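Long-range contact in monovalent Na+/H+ antiporter subunit A (Dietzia sp. DQ12-45-1b, PDB 7D3U), which probably serves as an antiporter subunit of the membrane-embedded Mrp complex, which exchanges sodium ions for protons across the cell membrane: residues B[367-379]-B[463-476]. Residues are numbered along the deposited sequence; the frame is centred on the assembly and turned at random.
Sequences LAAASMAGLPPLL and AVLGLVLGLTGFLL. With LMT (dodecyl-beta-D-maltoside), chain Z.
L378 and L379 lay their backbone directly against G470: the CA atoms of L379 and G470 are 3.7 Å apart, and G470 CA makes a CH...O contact to L378 O. Glycine suits this place because a CB here would point straight into the L378 carbonyl carbon and the L379 nitrogen. One turn earlier, G466, where a CB would find room, merely offers backbone surface: L379 CB approaches G466 O, and L378 CD1 rests 3.7 Å from L467 N.

L379 reaches on along the helix. With CG anti to its own backbone N (chi1 178°), it lies beside L469 and points the same way, CD2 packing 4.0 Å from L469 CB, while CD1 comes near L476 CD1. Thus G470 takes the backbone of 378-379, and the leucine branches pack on G466-L467, L469 and L476.

L467 slants across L367 in a close apolar contact, the CD2 of L367 meeting L467 CD1 at 3.8 Å, and the same CD1 also neighbours L378 CD2. This leads to a looser margin, where V464 and L471 lie on the surface: P377 CB and L471 CD2 are 4.2 Å apart, and L367 CD1 is 4.4 Å from V464 CG2; apolar residues suit such a margin if it faces lipid. Elsewhere on 463-476 the detergent's alkyl chain lies against L465 and L476. On the inner side, the small A368 and A463 let the helices close in, and both touch S331 of helix 312-341.

The axes of the segments 367-373 and 463-471 are inclined at 52°, and the chain of 367-379 can turn toward G470 because G374, at positive phi, ends its helix in a Schellman motif, followed by a type I turn from L375 to L378. Two membrane helices crossing through alanine and leucine, with the chain after the first helix's break laid against a glycine of the second, characterise this contact within the antiporter-like helical bundle related to complex I.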
loop_
_atom_site.group_PDB
_atom_site.type_symbol
_atom_site.label_atom_id
_atom_site.label_comp_id
_atom_site.label_asym_id
_atom_site.label_seq_id
_atom_site.Cartn_x
_atom_site.Cartn_y
_atom_site.Cartn_z
ATOM N N LEU B 367 39.368 43.031 -28.102
ATOM C CA LEU B 367 38.734 43.947 -27.165
ATOM C C LEU B 367 38.033 43.227 -26.024
ATOM O O LEU B 367 37.799 43.836 -24.975
ATOM C CB LEU B 367 37.717 44.831 -27.891
ATOM C CG LEU B 367 38.236 46.140 -28.479
ATOM C CD1 LEU B 367 37.136 46.846 -29.248
ATOM C CD2 LEU B 367 38.777 47.027 -27.377
ATOM N N ALA B 368 37.688 41.956 -26.209
ATOM C CA ALA B 368 37.053 41.182 -25.151
ATOM C C ALA B 368 38.070 40.556 -24.202
ATOM O O ALA B 368 37.989 40.749 -22.984
ATOM C CB ALA B 368 36.170 40.095 -25.762
ATOM N N ALA B 369 39.025 39.796 -24.740
ATOM C CA ALA B 369 40.019 39.148 -23.895
ATOM C C ALA B 369 40.916 40.162 -23.198
ATOM O O ALA B 369 41.427 39.883 -22.109
ATOM C CB ALA B 369 40.859 38.177 -24.724
ATOM N N ALA B 370 41.122 41.333 -23.802
ATOM C CA ALA B 370 41.914 42.364 -23.141
ATOM C C ALA B 370 41.254 42.818 -21.847
ATOM O O ALA B 370 41.925 42.976 -20.821
ATOM C CB ALA B 370 42.127 43.553 -24.075
ATOM N N SER B 371 39.937 43.031 -21.873
ATOM C CA SER B 371 39.241 43.400 -20.647
ATOM C C SER B 371 39.089 42.209 -19.716
ATOM O O SER B 371 39.011 42.385 -18.495
ATOM C CB SER B 371 37.875 44.000 -20.969
ATOM O OG SER B 371 37.173 44.320 -19.786
ATOM N N MET B 372 39.037 40.993 -20.265
ATOM C CA MET B 372 39.064 39.810 -19.410
ATOM C C MET B 372 40.360 39.745 -18.615
ATOM O O MET B 372 40.366 39.333 -17.449
ATOM C CB MET B 372 38.889 38.544 -20.247
ATOM C CG MET B 372 38.822 37.272 -19.418
ATOM S SD MET B 372 38.155 35.869 -20.325
ATOM C CE MET B 372 39.529 35.492 -21.407
ATOM N N ALA B 373 41.469 40.154 -19.229
ATOM C CA ALA B 373 42.744 40.197 -18.527
ATOM C C ALA B 373 42.897 41.463 -17.698
ATOM O O ALA B 373 43.600 41.452 -16.683
ATOM C CB ALA B 373 43.894 40.093 -19.526
ATOM N N GLY B 374 42.258 42.552 -18.111
ATOM C CA GLY B 374 42.354 43.800 -17.387
ATOM C C GLY B 374 43.371 44.758 -17.971
ATOM O O GLY B 374 44.098 45.424 -17.229
ATOM N N LEU B 375 43.440 44.832 -19.298
ATOM C CA LEU B 375 44.332 45.783 -19.935
ATOM C C LEU B 375 43.804 47.203 -19.739
ATOM O O LEU B 375 42.591 47.422 -19.742
ATOM C CB LEU B 375 44.479 45.470 -21.419
ATOM C CG LEU B 375 45.844 44.894 -21.792
ATOM C CD1 LEU B 375 46.084 43.596 -21.048
ATOM C CD2 LEU B 375 45.955 44.686 -23.292
ATOM N N PRO B 376 44.697 48.181 -19.598
ATOM C CA PRO B 376 44.317 49.488 -19.032
ATOM C C PRO B 376 43.119 50.118 -19.723
ATOM O O PRO B 376 42.107 50.386 -19.060
ATOM C CB PRO B 376 45.589 50.330 -19.214
ATOM C CG PRO B 376 46.687 49.330 -19.150
ATOM C CD PRO B 376 46.153 48.081 -19.807
ATOM N N PRO B 377 43.156 50.364 -21.047
ATOM C CA PRO B 377 42.084 51.178 -21.631
ATOM C C PRO B 377 40.800 50.400 -21.870
ATOM O O PRO B 377 40.181 50.539 -22.928
ATOM C CB PRO B 377 42.698 51.649 -22.949
ATOM C CG PRO B 377 43.511 50.481 -23.373
ATOM C CD PRO B 377 44.024 49.815 -22.108
ATOM N N LEU B 378 40.380 49.599 -20.893
ATOM C CA LEU B 378 39.175 48.789 -20.996
ATOM C C LEU B 378 38.364 48.939 -19.715
ATOM O O LEU B 378 38.727 49.692 -18.809
ATOM C CB LEU B 378 39.515 47.315 -21.252
ATOM C CG LEU B 378 39.392 46.780 -22.681
ATOM C CD1 LEU B 378 37.971 46.937 -23.197
ATOM C CD2 LEU B 378 40.389 47.437 -23.619
ATOM N N LEU B 379 37.250 48.211 -19.643
ATOM C CA LEU B 379 36.444 48.180 -18.430
ATOM C C LEU B 379 36.915 47.112 -17.458
ATOM O O LEU B 379 36.702 47.245 -16.248
ATOM C CB LEU B 379 34.970 47.947 -18.774
ATOM C CG LEU B 379 33.977 47.844 -17.614
ATOM C CD1 LEU B 379 33.954 49.127 -16.804
ATOM C CD2 LEU B 379 32.588 47.509 -18.123
ATOM N N ALA B 463 31.555 43.729 -26.574
ATOM C CA ALA B 463 32.990 43.991 -26.625
ATOM C C ALA B 463 33.280 45.476 -26.795
ATOM O O ALA B 463 34.253 45.991 -26.233
ATOM C CB ALA B 463 33.631 43.185 -27.752
ATOM N N VAL B 464 32.451 46.182 -27.565
ATOM C CA VAL B 464 32.650 47.616 -27.736
ATOM C C VAL B 464 32.086 48.384 -26.546
ATOM O O VAL B 464 32.615 49.441 -26.174
ATOM C CB VAL B 464 32.030 48.076 -29.067
ATOM C CG1 VAL B 464 31.904 49.589 -29.124
ATOM C CG2 VAL B 464 32.863 47.574 -30.230
ATOM N N LEU B 465 31.018 47.873 -25.929
ATOM C CA LEU B 465 30.510 48.477 -24.704
ATOM C C LEU B 465 31.558 48.434 -23.604
ATOM O O LEU B 465 31.675 49.375 -22.814
ATOM C CB LEU B 465 29.236 47.765 -24.256
ATOM C CG LEU B 465 27.917 48.397 -24.695
ATOM C CD1 LEU B 465 26.750 47.640 -24.096
ATOM C CD2 LEU B 465 27.874 49.857 -24.288
ATOM N N GLY B 466 32.328 47.349 -23.538
ATOM C CA GLY B 466 33.427 47.292 -22.589
ATOM C C GLY B 466 34.411 48.431 -22.773
ATOM O O GLY B 466 34.809 49.082 -21.805
ATOM N N LEU B 467 34.791 48.708 -24.020
ATOM C CA LEU B 467 35.732 49.789 -24.290
ATOM C C LEU B 467 35.130 51.148 -23.948
ATOM O O LEU B 467 35.756 51.960 -23.254
ATOM C CB LEU B 467 36.166 49.747 -25.754
ATOM C CG LEU B 467 37.183 50.795 -26.199
ATOM C CD1 LEU B 467 38.574 50.416 -25.732
ATOM C CD2 LEU B 467 37.148 50.960 -27.707
ATOM N N VAL B 468 33.914 51.417 -24.432
ATOM C CA VAL B 468 33.297 52.720 -24.203
ATOM C C VAL B 468 32.865 52.928 -22.761
ATOM O O VAL B 468 32.574 54.065 -22.374
ATOM C CB VAL B 468 32.086 52.947 -25.133
ATOM C CG1 VAL B 468 32.431 52.565 -26.559
ATOM C CG2 VAL B 468 30.882 52.167 -24.639
ATOM N N LEU B 469 32.810 51.868 -21.955
ATOM C CA LEU B 469 32.566 52.015 -20.529
ATOM C C LEU B 469 33.852 52.075 -19.722
ATOM O O LEU B 469 33.849 52.629 -18.619
ATOM C CB LEU B 469 31.694 50.864 -20.017
ATOM C CG LEU B 469 30.203 50.976 -20.332
ATOM C CD1 LEU B 469 29.422 49.882 -19.628
ATOM C CD2 LEU B 469 29.681 52.346 -19.944
ATOM N N GLY B 470 34.944 51.511 -20.237
ATOM C CA GLY B 470 36.231 51.710 -19.596
ATOM C C GLY B 470 36.760 53.114 -19.802
ATOM O O GLY B 470 37.285 53.731 -18.872
ATOM N N LEU B 471 36.621 53.645 -21.018
ATOM C CA LEU B 471 37.077 55.006 -21.283
ATOM C C LEU B 471 36.159 56.026 -20.620
ATOM O O LEU B 471 36.590 56.802 -19.759
ATOM C CB LEU B 471 37.160 55.250 -22.790
ATOM C CG LEU B 471 38.130 54.364 -23.570
ATOM C CD1 LEU B 471 38.345 54.926 -24.962
ATOM C CD2 LEU B 471 39.451 54.233 -22.834
ATOM N N THR B 472 34.886 56.035 -21.006
ATOM C CA THR B 472 33.894 56.907 -20.376
ATOM C C THR B 472 33.286 56.212 -19.158
ATOM O O THR B 472 32.095 55.910 -19.096
ATOM C CB THR B 472 32.819 57.307 -21.378
ATOM O OG1 THR B 472 31.786 56.315 -21.392
ATOM C CG2 THR B 472 33.411 57.434 -22.773
ATOM N N GLY B 473 34.148 55.957 -18.173
ATOM C CA GLY B 473 33.713 55.286 -16.963
ATOM C C GLY B 473 32.797 56.115 -16.092
ATOM O O GLY B 473 32.185 55.571 -15.170
ATOM N N PHE B 474 32.682 57.415 -16.368
ATOM C CA PHE B 474 31.888 58.310 -15.535
ATOM C C PHE B 474 30.387 58.077 -15.659
ATOM O O PHE B 474 29.617 58.816 -15.034
ATOM C CB PHE B 474 32.220 59.767 -15.864
ATOM C CG PHE B 474 31.746 60.213 -17.217
ATOM C CD1 PHE B 474 32.550 60.056 -18.329
ATOM C CD2 PHE B 474 30.499 60.791 -17.375
ATOM C CE1 PHE B 474 32.120 60.465 -19.574
ATOM C CE2 PHE B 474 30.065 61.202 -18.615
ATOM C CZ PHE B 474 30.875 61.038 -19.716
ATOM N N LEU B 475 29.948 57.088 -16.434
ATOM C CA LEU B 475 28.528 56.812 -16.601
ATOM C C LEU B 475 27.997 55.757 -15.641
ATOM O O LEU B 475 26.782 55.539 -15.601
ATOM C CB LEU B 475 28.242 56.366 -18.039
ATOM C CG LEU B 475 28.528 57.392 -19.133
ATOM C CD1 LEU B 475 28.364 56.761 -20.501
ATOM C CD2 LEU B 475 27.616 58.593 -18.981
ATOM N N LEU B 476 28.861 55.097 -14.872
ATOM C CA LEU B 476 28.447 53.953 -14.076
ATOM C C LEU B 476 28.480 54.180 -12.572
ATOM O O LEU B 476 27.906 53.370 -11.838
ATOM C CB LEU B 476 29.317 52.732 -14.414
ATOM C CG LEU B 476 28.974 52.004 -15.712
ATOM C CD1 LEU B 476 30.123 51.111 -16.135
ATOM C CD2 LEU B 476 27.701 51.196 -15.546
HETATM C C1B LMT Z . 22.503 61.294 -15.195
HETATM C C2B LMT Z . 21.584 62.265 -15.956
HETATM C C3B LMT Z . 22.408 63.197 -16.866
HETATM C C4B LMT Z . 23.522 62.411 -17.595
HETATM C C5B LMT Z . 24.406 61.732 -16.532
HETATM C C6B LMT Z . 25.776 62.399 -16.497
HETATM O O1B LMT Z . 22.365 60.024 -15.747
HETATM O O2B LMT Z . 20.727 61.501 -16.703
HETATM O O3B LMT Z . 22.896 64.277 -16.178
HETATM O "O4'" LMT Z . 22.982 61.450 -18.421
HETATM O O5B LMT Z . 23.831 61.722 -15.245
HETATM O O6B LMT Z . 26.601 61.736 -15.626
HETATM C "C1'" LMT Z . 22.212 56.055 -14.829
HETATM C "C2'" LMT Z . 21.670 56.946 -13.700
HETATM C "C3'" LMT Z . 21.509 58.412 -14.191
HETATM C "C4'" LMT Z . 22.743 58.907 -14.971
HETATM C "C5'" LMT Z . 23.109 57.785 -15.965
HETATM C "C6'" LMT Z . 24.230 58.127 -16.905
HETATM O "O1'" LMT Z . 22.502 54.805 -14.371
HETATM O "O2'" LMT Z . 20.438 56.472 -13.335
HETATM O "O3'" LMT Z . 21.268 59.234 -13.131
HETATM O "O5'" LMT Z . 23.422 56.612 -15.282
HETATM O "O6'" LMT Z . 25.275 58.514 -16.110
HETATM C C1 LMT Z . 22.748 53.869 -15.396
HETATM C C2 LMT Z . 21.865 52.685 -15.104
HETATM C C3 LMT Z . 22.227 51.434 -15.837
HETATM C C4 LMT Z . 23.663 51.128 -15.511
HETATM C C5 LMT Z . 24.280 50.319 -16.597
HETATM C C6 LMT Z . 23.809 48.905 -16.590
HETATM C C7 LMT Z . 24.813 48.046 -17.297
HETATM C C8 LMT Z . 24.113 47.214 -18.311
HETATM C C9 LMT Z . 25.015 46.635 -19.351
HETATM C C10 LMT Z . 24.169 45.788 -20.260
HETATM C C11 LMT Z . 24.408 46.120 -21.698
HETATM C C12 LMT Z . 23.746 45.141 -22.608
#